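Local coordinates for histidine acid phosphatase (Hafnia alvei, PDB 4ARU), which belongs to branch 2 of the histidine phosphatase superfamily, pairing a mixed alpha/beta core with a largely helical region, at residues C135-Q149 against D258-N270. Numbering follows the deposited sequence. Where two conformers were deposited one is given.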
loop_
_atom_site.group_PDB
_atom_site.type_symbol
_atom_site.label_atom_id
_atom_site.label_comp_id
_atom_site.label_asym_id
_atom_site.label_seq_id
_atom_site.Cartn_x
_atom_site.Cartn_y
_atom_site.Cartn_z
ATOM N N CYS A 135 -18.778 -7.071 -7.279
ATOM C CA CYS A 135 -19.203 -8.056 -6.321
ATOM C C CYS A 135 -19.518 -7.374 -4.999
ATOM O O CYS A 135 -19.141 -6.223 -4.756
ATOM C CB CYS A 135 -18.120 -9.110 -6.135
ATOM S SG CYS A 135 -16.566 -8.517 -5.443
ATOM N N SER A 136 -20.186 -8.100 -4.115
ATOM C CA SER A 136 -20.582 -7.515 -2.846
ATOM C C SER A 136 -20.221 -8.458 -1.714
ATOM O O SER A 136 -20.120 -9.656 -1.935
ATOM C CB SER A 136 -22.074 -7.267 -2.811
ATOM O OG SER A 136 -22.349 -6.475 -1.664
ATOM N N MET A 137 -20.063 -7.913 -0.524
ATOM C CA MET A 137 -19.780 -8.719 0.660
ATOM C C MET A 137 -21.060 -8.884 1.461
ATOM O O MET A 137 -22.007 -8.103 1.321
ATOM C CB MET A 137 -18.745 -8.021 1.499
ATOM C CG MET A 137 -17.375 -7.968 0.801
ATOM S SD MET A 137 -16.091 -7.368 1.878
ATOM C CE MET A 137 -16.496 -5.654 2.035
ATOM N N ASP A 138 -21.099 -9.970 2.220
ATOM C CA ASP A 138 -22.227 -10.261 3.109
ATOM C C ASP A 138 -21.871 -9.676 4.474
ATOM O O ASP A 138 -20.831 -9.987 5.035
ATOM C CB ASP A 138 -22.468 -11.767 3.177
ATOM C CG ASP A 138 -23.507 -12.142 4.206
ATOM O OD1 ASP A 138 -23.162 -12.173 5.400
ATOM O OD2 ASP A 138 -24.670 -12.401 3.809
ATOM N N LYS A 139 -22.742 -8.801 4.985
ATOM C CA LYS A 139 -22.484 -8.031 6.199
ATOM C C LYS A 139 -22.187 -8.942 7.395
ATOM O O LYS A 139 -21.259 -8.695 8.155
ATOM C CB LYS A 139 -23.680 -7.135 6.537
ATOM C CG LYS A 139 -24.022 -6.061 5.511
ATOM C CD LYS A 139 -25.120 -5.148 6.064
ATOM C CE LYS A 139 -24.635 -4.491 7.371
ATOM N NZ LYS A 139 -25.188 -3.132 7.711
ATOM N N SER A 140 -22.987 -10.006 7.565
ATOM C CA SER A 140 -22.721 -10.893 8.700
ATOM C C SER A 140 -21.334 -11.562 8.569
ATOM O O SER A 140 -20.594 -11.738 9.571
ATOM C CB SER A 140 -23.817 -11.937 8.866
ATOM O OG SER A 140 -23.772 -12.884 7.818
ATOM N N GLN A 141 -20.961 -11.917 7.341
ATOM C CA GLN A 141 -19.671 -12.524 7.121
ATOM C C GLN A 141 -18.507 -11.557 7.379
ATOM O O GLN A 141 -17.475 -11.948 7.875
ATOM C CB GLN A 141 -19.611 -13.189 5.741
ATOM C CG GLN A 141 -20.570 -14.345 5.611
ATOM C CD GLN A 141 -20.403 -15.081 4.292
ATOM O OE1 GLN A 141 -19.292 -15.444 3.885
ATOM N NE2 GLN A 141 -21.503 -15.333 3.637
ATOM N N VAL A 142 -18.671 -10.286 7.022
ATOM C CA VAL A 142 -17.679 -9.291 7.346
ATOM C C VAL A 142 -17.449 -9.214 8.849
ATOM O O VAL A 142 -16.324 -9.217 9.321
ATOM C CB VAL A 142 -18.050 -7.879 6.791
ATOM C CG1 VAL A 142 -17.028 -6.864 7.231
ATOM C CG2 VAL A 142 -18.196 -7.972 5.255
ATOM N N HIS A 143 -18.535 -9.073 9.590
ATOM C CA HIS A 143 -18.402 -8.942 11.055
ATOM C C HIS A 143 -17.645 -10.183 11.628
ATOM O O HIS A 143 -16.709 -10.039 12.415
ATOM C CB HIS A 143 -19.799 -8.874 11.683
ATOM C CG HIS A 143 -20.481 -7.542 11.557
ATOM N ND1 HIS A 143 -20.046 -6.426 12.241
ATOM C CD2 HIS A 143 -21.542 -7.135 10.817
ATOM C CE1 HIS A 143 -20.852 -5.407 11.978
ATOM N NE2 HIS A 143 -21.749 -5.800 11.096
ATOM N N ALA A 144 -18.017 -11.378 11.167
ATOM C CA ALA A 144 -17.396 -12.598 11.675
ATOM C C ALA A 144 -15.956 -12.698 11.246
ATOM O O ALA A 144 -15.097 -13.079 12.043
ATOM C CB ALA A 144 -18.170 -13.819 11.225
ATOM N N ALA A 145 -15.646 -12.304 10.014
ATOM C CA ALA A 145 -14.277 -12.407 9.519
ATOM C C ALA A 145 -13.337 -11.441 10.243
ATOM O O ALA A 145 -12.193 -11.771 10.556
ATOM C CB ALA A 145 -14.255 -12.164 8.007
ATOM N N VAL A 146 -13.792 -10.220 10.521
ATOM C CA VAL A 146 -12.988 -9.246 11.221
ATOM C C VAL A 146 -12.739 -9.722 12.662
ATOM O O VAL A 146 -11.610 -9.612 13.167
ATOM C CB VAL A 146 -13.619 -7.849 11.150
ATOM C CG1 VAL A 146 -12.893 -6.877 12.068
ATOM C CG2 VAL A 146 -13.599 -7.330 9.712
ATOM N N GLU A 147 -13.760 -10.279 13.298
ATOM C CA GLU A 147 -13.565 -10.812 14.654
ATOM C C GLU A 147 -12.545 -11.935 14.644
ATOM O O GLU A 147 -11.667 -11.988 15.536
ATOM C CB GLU A 147 -14.882 -11.265 15.251
ATOM C CG GLU A 147 -14.657 -11.846 16.642
ATOM C CD GLU A 147 -15.909 -12.041 17.461
ATOM O OE1 GLU A 147 -16.923 -11.335 17.232
ATOM O OE2 GLU A 147 -15.884 -12.906 18.385
ATOM N N LYS A 148 -12.599 -12.796 13.637
ATOM C CA LYS A 148 -11.640 -13.886 13.506
ATOM C C LYS A 148 -10.221 -13.352 13.356
ATOM O O LYS A 148 -9.262 -13.824 13.971
ATOM C CB LYS A 148 -12.022 -14.771 12.332
ATOM C CG LYS A 148 -11.129 -15.990 12.154
ATOM C CD LYS A 148 -11.536 -16.731 10.882
ATOM C CE LYS A 148 -10.478 -17.726 10.416
ATOM N NZ LYS A 148 -10.388 -18.832 11.397
ATOM N N GLN A 149 -10.061 -12.342 12.525
ATOM C CA GLN A 149 -8.745 -11.755 12.300
ATOM C C GLN A 149 -8.230 -11.133 13.601
ATOM O O GLN A 149 -7.063 -11.240 13.907
ATOM C CB GLN A 149 -8.782 -10.689 11.172
ATOM C CG GLN A 149 -7.410 -10.188 10.736
ATOM C CD GLN A 149 -6.692 -11.130 9.789
ATOM O OE1 GLN A 149 -7.127 -12.226 9.478
ATOM N NE2 GLN A 149 -5.649 -10.636 9.239
ATOM N N ASP A 258 -4.535 -4.456 9.229
ATOM C CA ASP A 258 -4.636 -5.907 9.333
ATOM C C ASP A 258 -6.105 -6.319 9.369
ATOM O O ASP A 258 -6.544 -7.247 8.673
ATOM C CB ASP A 258 -3.936 -6.391 10.595
ATOM C CG ASP A 258 -3.909 -7.903 10.688
ATOM O OD1 ASP A 258 -3.441 -8.583 9.732
ATOM O OD2 ASP A 258 -4.411 -8.460 11.673
ATOM N N LEU A 259 -6.902 -5.594 10.147
ATOM C CA LEU A 259 -8.273 -5.945 10.335
ATOM C C LEU A 259 -9.180 -5.600 9.161
ATOM O O LEU A 259 -10.062 -6.383 8.773
ATOM C CB LEU A 259 -8.821 -5.263 11.614
ATOM C CG LEU A 259 -8.151 -5.710 12.911
ATOM C CD1 LEU A 259 -8.809 -4.977 14.092
ATOM C CD2 LEU A 259 -8.104 -7.212 13.131
ATOM N N MET A 260 -8.974 -4.424 8.593
ATOM C CA MET A 260 -9.902 -3.881 7.607
ATOM C C MET A 260 -9.463 -4.120 6.163
ATOM O O MET A 260 -10.259 -3.971 5.231
ATOM C CB MET A 260 -10.119 -2.395 7.904
ATOM C CG MET A 260 -10.630 -2.140 9.329
ATOM S SD MET A 260 -11.978 -3.163 9.940
ATOM C CE MET A 260 -13.134 -2.809 8.627
ATOM N N SER A 261 -8.219 -4.523 5.972
ATOM C CA SER A 261 -7.704 -4.809 4.645
ATOM C C SER A 261 -7.020 -6.167 4.465
ATOM O O SER A 261 -7.066 -6.723 3.353
ATOM C CB SER A 261 -6.770 -3.699 4.187
ATOM O OG SER A 261 -7.538 -2.487 4.023
ATOM N N ARG A 262 -6.397 -6.726 5.492
ATOM C CA ARG A 262 -5.758 -8.033 5.353
ATOM C C ARG A 262 -6.655 -9.208 5.614
ATOM O O ARG A 262 -6.459 -10.261 5.065
ATOM C CB ARG A 262 -4.493 -8.163 6.229
ATOM C CG ARG A 262 -3.417 -7.143 5.923
ATOM C CD ARG A 262 -2.075 -7.469 6.597
ATOM N NE ARG A 262 -1.545 -8.699 6.031
ATOM C CZ ARG A 262 -1.630 -9.913 6.569
ATOM N NH1 ARG A 262 -2.211 -10.137 7.721
ATOM N NH2 ARG A 262 -1.204 -10.956 5.894
ATOM N N THR A 263 -7.640 -9.027 6.466
ATOM C CA THR A 263 -8.643 -10.081 6.714
ATOM C C THR A 263 -9.051 -10.801 5.426
ATOM O O THR A 263 -9.533 -10.124 4.534
ATOM C CB THR A 263 -9.909 -9.447 7.312
ATOM O OG1 THR A 263 -9.586 -8.948 8.606
ATOM C CG2 THR A 263 -11.082 -10.448 7.404
ATOM N N PRO A 264 -8.822 -12.114 5.299
ATOM C CA PRO A 264 -8.956 -12.738 3.972
ATOM C C PRO A 264 -10.319 -12.512 3.275
ATOM O O PRO A 264 -10.347 -12.230 2.093
ATOM C CB PRO A 264 -8.654 -14.202 4.232
ATOM C CG PRO A 264 -7.595 -14.101 5.301
ATOM C CD PRO A 264 -8.093 -13.018 6.232
ATOM N N TYR A 265 -11.411 -12.596 4.005
ATOM C CA TYR A 265 -12.730 -12.395 3.372
ATOM C C TYR A 265 -12.818 -11.041 2.703
ATOM O O TYR A 265 -13.322 -10.884 1.586
ATOM C CB TYR A 265 -13.835 -12.574 4.409
ATOM C CG TYR A 265 -15.229 -12.470 3.844
ATOM C CD1 TYR A 265 -15.793 -13.508 3.133
ATOM C CD2 TYR A 265 -15.961 -11.320 3.985
ATOM C CE1 TYR A 265 -17.069 -13.399 2.618
ATOM C CE2 TYR A 265 -17.225 -11.203 3.472
ATOM C CZ TYR A 265 -17.762 -12.247 2.776
ATOM O OH TYR A 265 -19.025 -12.109 2.246
ATOM N N ILE A 266 -12.348 -10.020 3.378
ATOM C CA ILE A 266 -12.393 -8.679 2.826
ATOM C C ILE A 266 -11.353 -8.580 1.703
ATOM O O ILE A 266 -11.634 -8.028 0.614
ATOM C CB ILE A 266 -12.082 -7.622 3.919
ATOM C CG1 ILE A 266 -13.185 -7.633 4.966
ATOM C CG2 ILE A 266 -11.920 -6.253 3.298
ATOM C CD1 ILE A 266 -12.972 -6.671 6.112
ATOM N N ALA A 267 -10.135 -9.039 1.978
ATOM C CA ALA A 267 -9.027 -8.899 1.057
ATOM C C ALA A 267 -9.376 -9.562 -0.311
ATOM O O ALA A 267 -9.075 -8.970 -1.330
ATOM C CB ALA A 267 -7.818 -9.583 1.631
ATOM N N LYS A 268 -10.036 -10.704 -0.319
ATOM C CA LYS A 268 -10.303 -11.348 -1.609
ATOM C C LYS A 268 -11.397 -10.637 -2.375
ATOM O O LYS A 268 -11.399 -10.702 -3.610
ATOM C CB LYS A 268 -10.616 -12.830 -1.463
ATOM C CG LYS A 268 -11.970 -13.099 -0.871
ATOM C CD LYS A 268 -12.117 -14.543 -0.474
ATOM C CE LYS A 268 -13.539 -14.865 -0.134
ATOM N NZ LYS A 268 -13.788 -16.326 0.088
ATOM N N HIS A 269 -12.324 -9.960 -1.690
ATOM C CA HIS A 269 -13.381 -9.235 -2.398
ATOM C C HIS A 269 -12.809 -7.971 -3.009
ATOM O O HIS A 269 -13.299 -7.542 -4.056
ATOM C CB HIS A 269 -14.579 -8.930 -1.495
ATOM C CG HIS A 269 -15.494 -10.084 -1.312
ATOM N ND1 HIS A 269 -15.271 -11.090 -0.383
ATOM C CD2 HIS A 269 -16.641 -10.416 -1.946
ATOM C CE1 HIS A 269 -16.219 -11.998 -0.486
ATOM N NE2 HIS A 269 -17.090 -11.593 -1.390
ATOM N N ASN A 270 -11.838 -7.336 -2.362
ATOM C CA ASN A 270 -11.282 -6.075 -2.852
ATOM C C ASN A 270 -10.066 -6.283 -3.731
ATOM O O ASN A 270 -9.732 -5.394 -4.527
ATOM C CB ASN A 270 -10.963 -5.157 -1.687
ATOM C CG ASN A 270 -12.207 -4.645 -0.977
ATOM O OD1 ASN A 270 -12.917 -3.815 -1.503
ATOM N ND2 ASN A 270 -12.480 -5.153 0.225
HETATM O O HOH W 1 -19.368 -12.903 -1.770
HETATM O O HOH W 2 -19.310 -11.544 -3.821
HETATM O O HOH W 3 -4.773 -11.957 6.607
#
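Asp258 OD1 is gripped by two nitrogens: Gln149 NE2 reaches it at 3.1 Å from above the carboxylate plane, while Arg262 NH1, at 2.8 Å, comes in nearly along the C-O bond as a salt bridge. Gln149 can turn back to this pair because its chain bends at chi2 (80°), seating the amide among Asp258, Leu259, Arg262 and Pro264 like a knob in a hole. A primary amide suits the place, since NE2 also donates to a water that in turn donates to Arg262 O. Arg262 in addition hydrogen-bonds Ser314 OG through NE.

Thr263, at the break between helices 243-262 and 264-282, serves both sides: OG1 donates to Leu259 O at 2.6 Å, and CG2 lies against the small Ala145, whose CB also lets the Tyr265 CB come within 3.6 Å. With CG opposite the backbone N (chi1 -177°), the tyrosine ring is carried along helix 139-150 toward its start. Gln141 CB lies over one ring face in a CH-pi contact, Val142 CG2 meets the edge, and the hydroxyl oxygen accepts the N-H of Asp138 (N to OH 3.0 Å) in a nearly straight bond (170°). The hydroxyl thus holds the N-cap residue from outside the helix, while Asp138 OD1 accepts from Gln141 N and Ser140 OG.

Beyond it, the unbranched chain of Met137 lays CG over the His269 ring, 3.8 Å from the centroid. That ring is fixed by ND1 donating to Tyr265 O at 2.8 Å, and two waters link NE2 to the carbonyl of Ser136, each through one good and one weak bond. Farther along the helix, Val146 CG2 packs on Ile266 CD1. Cys135, disulfide-bonded to Cys410, ties the lead-in loop to the C-terminal tail. The whole is an N-capped helix packed across the junction of two successive helices, in the mainly helical part of the histidine acid phosphatase fold.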